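Local coordinates for endosialidase (Enterobacteria phage phi92, PDB 4HIZ) that cleaves polysialic acid as an endosialidase, hydrolysing alpha-2,8 and alpha-2,9 linkages between sialic acid residues within the polymer chain, at the interface of chains A and B. Residues are numbered along the deposited sequence; one frame, centred on the assembly and turned at random. Chains: chain A/B, Endosialidase.

Contact 1: the interface of chains A and B. Residues chain A 75-78, 126; chain B 536-541.
B:Tyr536 and A:Asp78 meet tip to tip, their side chains crossing at about a right angle. The phenol OH of B:Tyr536 gives a hydrogen bond to the carboxylate oxygen OD2 of A:Asp78 at 2.6 Å. OD2 takes it on its anti lone pair, the one turned away from the other oxygen. The carboxylate oxygen lies in the plane of the tyrosine ring, at its edge, while the carboxylate plane is turned 79° from the ring. Both side chains swing away from their own backbone N: CG is anti to N in A:Asp78 and in B:Tyr536 (chi1 -172° in each). This brings the two tips together.

B:Thr539 makes the second side-chain bond. Its hydroxyl OG1 donates to the main-chain O of A:Trp126 at 2.6 Å, in the carbonyl plane and on a lone pair.

Between these two bonds, the methyl CB of B:Ala538 packs on the backbone of A:Ile76 and A:Thr77, 3.7 Å from CA of A:Thr77. The backbone N of B:Gly537 donates to O of A:Lys75 at 2.9 Å. The O of B:Gly537 reaches the edge of the A:Trp126 indole in its plane; its bond from A:Trp126 N is weak.

Two waters bridge the chains and bond to each other. Water 1 joins O of A:Ile76 (2.7 Å) to N of B:Thr539. Water 2 joins N of A:Asp78 to O of B:Thr539 (2.7 Å). They satisfy main-chain groups that do not pair directly.

Within chain A, CG2 of A:Ile76 lies 3.3 Å above one face of the indole, toward its rim, and backs A:Trp126. A parallel beta bridge between A:Lys75 and B:Tyr536 joins the end of strand 71-75 of chain A to short strand 535-536 of chain B, and the loops that follow both strands continue the contact where the two chains pass each other.

Contact 2: the interface of chains A and B. Residues chain A 599, 608-612; chain B 593-595.
Strand 610-614 of chain A runs parallel to strand 594-599 of chain B. B:Tyr594 pairs with A:Arg610, and B:Gly595 with A:Leu611. The 3-10 turn 606-608 of chain A reaches the loop residue B:Asp593 just before the strand.

Two main-chain bonds join the strands. N of B:Gly595 donates to O of A:Arg610 at 3.0 Å. N of A:Ile612 donates to O of B:Gly595 at 2.7 Å.

The side chains of A:Arg610 and B:Tyr594 run alongside each other in one direction. The guanidinium NH2 of A:Arg610 stands over one face of the B:Tyr594 phenol ring, toward its rim and 4.2 Å from the centroid, as a cation-pi contact. The guanidinium and ring planes are tilted 31° from each other. Both first torsions set CG in the position flanked by N and the carbonyl carbon (chi1 67° for A:Arg610, 55° for B:Tyr594), which carries both chains to the same side. Lower down, CG of A:Arg610 touches CB of B:Tyr594 at 3.7 Å. CD1 of A:Ile612 meets ring atom CD2 of B:Tyr594 at 3.7 Å.

A:Glu608 steadies the arginine from its own chain. NH1 of A:Arg610 bonds to the main-chain O of A:Glu608 and, in a salt bridge, to its carboxylate OE1, each at 2.9 Å. The carboxylate may balance the guanidinium charge beside the ring. Across the backbone from the tyrosine side chain, CE of A:Lys599 packs against CA of B:Tyr594 at 3.6 Å.

The site joins two copies by pairing a strand of one to a strand of the other and likely helps hold the trimer's beta-helical stalk together.

Contact 1: the interface of chains A and B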
# COMPACT_ATOMS: atom_id res chain seq x y z
N LYS A 75 -10.36 11.87 4.75
CA LYS A 75 -10.84 10.48 4.58
C LYS A 75 -9.98 9.57 5.44
O LYS A 75 -8.74 9.69 5.40
CB LYS A 75 -10.72 10.07 3.09
CG LYS A 75 -11.34 8.70 2.82
CD LYS A 75 -11.44 8.45 1.30
CE LYS A 75 -12.22 7.14 1.05
NZ LYS A 75 -12.40 6.95 -0.45
N ILE A 76 -10.57 8.68 6.23
CA ILE A 76 -9.78 7.92 7.24
C ILE A 76 -9.80 6.40 7.06
O ILE A 76 -9.02 5.72 7.71
CB ILE A 76 -10.17 8.29 8.70
CG1 ILE A 76 -11.52 7.64 9.10
CG2 ILE A 76 -10.20 9.84 8.85
CD1 ILE A 76 -11.80 7.84 10.64
N THR A 77 -10.72 5.86 6.25
CA THR A 77 -10.58 4.47 5.81
C THR A 77 -10.61 4.41 4.30
O THR A 77 -11.19 5.30 3.64
CB THR A 77 -11.68 3.48 6.35
OG1 THR A 77 -12.97 3.79 5.81
CG2 THR A 77 -11.75 3.56 7.85
N ASP A 78 -9.97 3.38 3.78
CA ASP A 78 -10.04 3.17 2.32
C ASP A 78 -9.83 1.70 2.06
O ASP A 78 -8.79 1.28 1.55
CB ASP A 78 -9.02 4.05 1.60
CG ASP A 78 -9.18 4.03 0.09
OD1 ASP A 78 -10.24 3.57 -0.42
OD2 ASP A 78 -8.24 4.54 -0.57
N TRP A 126 -4.37 7.75 9.82
CA TRP A 126 -5.17 6.74 10.51
C TRP A 126 -4.67 5.35 10.14
O TRP A 126 -4.29 5.09 8.99
CB TRP A 126 -6.64 6.92 10.13
CG TRP A 126 -7.17 8.23 10.59
CD1 TRP A 126 -6.96 9.45 10.01
CD2 TRP A 126 -7.96 8.47 11.76
NE1 TRP A 126 -7.59 10.44 10.74
CE2 TRP A 126 -8.21 9.86 11.81
CE3 TRP A 126 -8.48 7.64 12.77
CZ2 TRP A 126 -8.97 10.45 12.80
CZ3 TRP A 126 -9.23 8.23 13.78
CH2 TRP A 126 -9.46 9.62 13.80
N TYR B 536 -6.58 13.22 2.20
CA TYR B 536 -6.55 11.77 2.36
C TYR B 536 -5.63 11.39 3.52
O TYR B 536 -4.40 11.69 3.51
CB TYR B 536 -6.01 11.15 1.09
CG TYR B 536 -6.11 9.64 1.05
CD1 TYR B 536 -7.26 9.00 0.58
CD2 TYR B 536 -5.06 8.85 1.51
CE1 TYR B 536 -7.32 7.64 0.51
CE2 TYR B 536 -5.10 7.49 1.42
CZ TYR B 536 -6.25 6.88 0.91
OH TYR B 536 -6.28 5.52 0.84
N GLY B 537 -6.20 10.75 4.55
CA GLY B 537 -5.38 10.36 5.70
C GLY B 537 -5.57 8.89 6.07
O GLY B 537 -5.32 8.48 7.19
N ALA B 538 -6.09 8.11 5.13
CA ALA B 538 -6.39 6.71 5.38
C ALA B 538 -5.20 5.83 5.11
O ALA B 538 -4.30 6.20 4.33
CB ALA B 538 -7.59 6.25 4.47
N THR B 539 -5.20 4.64 5.69
CA THR B 539 -4.25 3.61 5.25
C THR B 539 -4.76 3.06 3.90
O THR B 539 -5.89 2.56 3.80
CB THR B 539 -4.23 2.49 6.29
OG1 THR B 539 -3.64 3.01 7.50
CG2 THR B 539 -3.44 1.31 5.80
N PRO B 540 -3.98 3.20 2.82
CA PRO B 540 -4.49 2.72 1.52
C PRO B 540 -4.67 1.21 1.56
O PRO B 540 -3.76 0.48 1.91
CB PRO B 540 -3.40 3.12 0.52
CG PRO B 540 -2.59 4.17 1.24
CD PRO B 540 -2.64 3.85 2.73
N ASN B 541 -5.86 0.71 1.22
CA ASN B 541 -6.13 -0.69 1.53
C ASN B 541 -7.01 -1.31 0.47
O ASN B 541 -7.86 -2.19 0.76
CB ASN B 541 -6.81 -0.75 2.90
CG ASN B 541 -6.13 -1.69 3.85
OD1 ASN B 541 -5.26 -2.46 3.48
ND2 ASN B 541 -6.56 -1.66 5.10
O HOH W 1 -7.31 3.65 7.58
O HOH W 2 -7.95 2.00 5.41

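Contact 2: the interface of chains A and B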
# COMPACT_ATOMS: atom_id res chain seq x y z
N LYS A 599 -1.44 -32.23 -9.16
CA LYS A 599 -0.92 -31.74 -10.44
C LYS A 599 -2.06 -31.45 -11.40
O LYS A 599 -2.76 -32.35 -11.82
CB LYS A 599 -0.01 -32.79 -11.06
CG LYS A 599 0.51 -32.40 -12.46
CD LYS A 599 1.56 -31.24 -12.35
CE LYS A 599 1.68 -30.50 -13.71
NZ LYS A 599 0.50 -29.60 -13.95
N GLU A 608 2.44 -35.14 -20.54
CA GLU A 608 3.55 -35.10 -19.58
C GLU A 608 3.07 -35.17 -18.13
O GLU A 608 3.91 -35.29 -17.22
CB GLU A 608 4.34 -33.79 -19.71
CG GLU A 608 5.04 -33.65 -21.07
CD GLU A 608 6.33 -34.47 -21.16
OE1 GLU A 608 7.04 -34.62 -20.16
OE2 GLU A 608 6.65 -34.94 -22.26
N GLN A 609 1.76 -35.08 -17.92
CA GLN A 609 1.21 -34.81 -16.58
C GLN A 609 1.77 -35.71 -15.48
O GLN A 609 1.53 -36.94 -15.47
CB GLN A 609 -0.31 -34.96 -16.57
CG GLN A 609 -0.92 -34.54 -15.21
CD GLN A 609 -2.41 -34.86 -15.15
OE1 GLN A 609 -2.88 -35.81 -15.78
NE2 GLN A 609 -3.17 -34.05 -14.41
N ARG A 610 2.48 -35.09 -14.53
CA ARG A 610 3.00 -35.84 -13.39
C ARG A 610 3.51 -34.90 -12.32
O ARG A 610 3.83 -33.72 -12.59
CB ARG A 610 4.14 -36.77 -13.85
CG ARG A 610 5.42 -36.01 -14.33
CD ARG A 610 6.28 -37.00 -15.10
NE ARG A 610 7.60 -36.49 -15.51
CZ ARG A 610 7.81 -35.75 -16.59
NH1 ARG A 610 6.80 -35.35 -17.38
NH2 ARG A 610 9.07 -35.42 -16.90
N LEU A 611 3.59 -35.43 -11.12
CA LEU A 611 4.15 -34.72 -9.98
C LEU A 611 5.49 -35.39 -9.64
O LEU A 611 5.55 -36.61 -9.54
CB LEU A 611 3.18 -34.81 -8.78
CG LEU A 611 3.67 -34.07 -7.50
CD1 LEU A 611 3.80 -32.55 -7.70
CD2 LEU A 611 2.75 -34.37 -6.28
N ILE A 612 6.55 -34.60 -9.49
CA ILE A 612 7.89 -35.17 -9.21
C ILE A 612 8.35 -34.66 -7.84
O ILE A 612 8.55 -33.46 -7.64
CB ILE A 612 8.96 -34.79 -10.26
CG1 ILE A 612 8.43 -35.12 -11.67
CG2 ILE A 612 10.27 -35.55 -9.95
CD1 ILE A 612 9.40 -34.63 -12.78
N ASP B 593 3.60 -28.62 -17.34
CA ASP B 593 3.53 -29.98 -17.87
C ASP B 593 3.84 -30.98 -16.75
O ASP B 593 3.21 -32.05 -16.65
CB ASP B 593 4.55 -30.13 -19.01
CG ASP B 593 4.15 -29.38 -20.26
OD1 ASP B 593 2.96 -29.00 -20.37
OD2 ASP B 593 5.04 -29.19 -21.13
N TYR B 594 4.79 -30.63 -15.89
CA TYR B 594 5.05 -31.42 -14.68
C TYR B 594 5.36 -30.50 -13.51
O TYR B 594 5.82 -29.37 -13.70
CB TYR B 594 6.18 -32.45 -14.93
CG TYR B 594 7.48 -31.87 -15.43
CD1 TYR B 594 7.68 -31.66 -16.81
CD2 TYR B 594 8.51 -31.55 -14.56
CE1 TYR B 594 8.88 -31.13 -17.27
CE2 TYR B 594 9.71 -31.02 -15.03
CZ TYR B 594 9.88 -30.82 -16.38
OH TYR B 594 11.06 -30.31 -16.85
N GLY B 595 5.05 -30.97 -12.30
CA GLY B 595 5.29 -30.18 -11.09
C GLY B 595 6.49 -30.76 -10.36
O GLY B 595 6.67 -31.99 -10.36

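The centres of contact 1 and contact 2 lie about 45 Å apart, and they share no residue or strand. Both join chains A and B through parallel beta pairing, but different parts of the protein take part. Contact 1 sets a propeller-region segment of chain A against strand 535-536 and the loop after it in chain B. Contact 2 joins C-terminal regions of both chains. One pair of copies is therefore held both near the catalytic domains and along the stalk. Each contact recurs in the copies of the trimer, and together they may help set the propeller heads relative to the stalk.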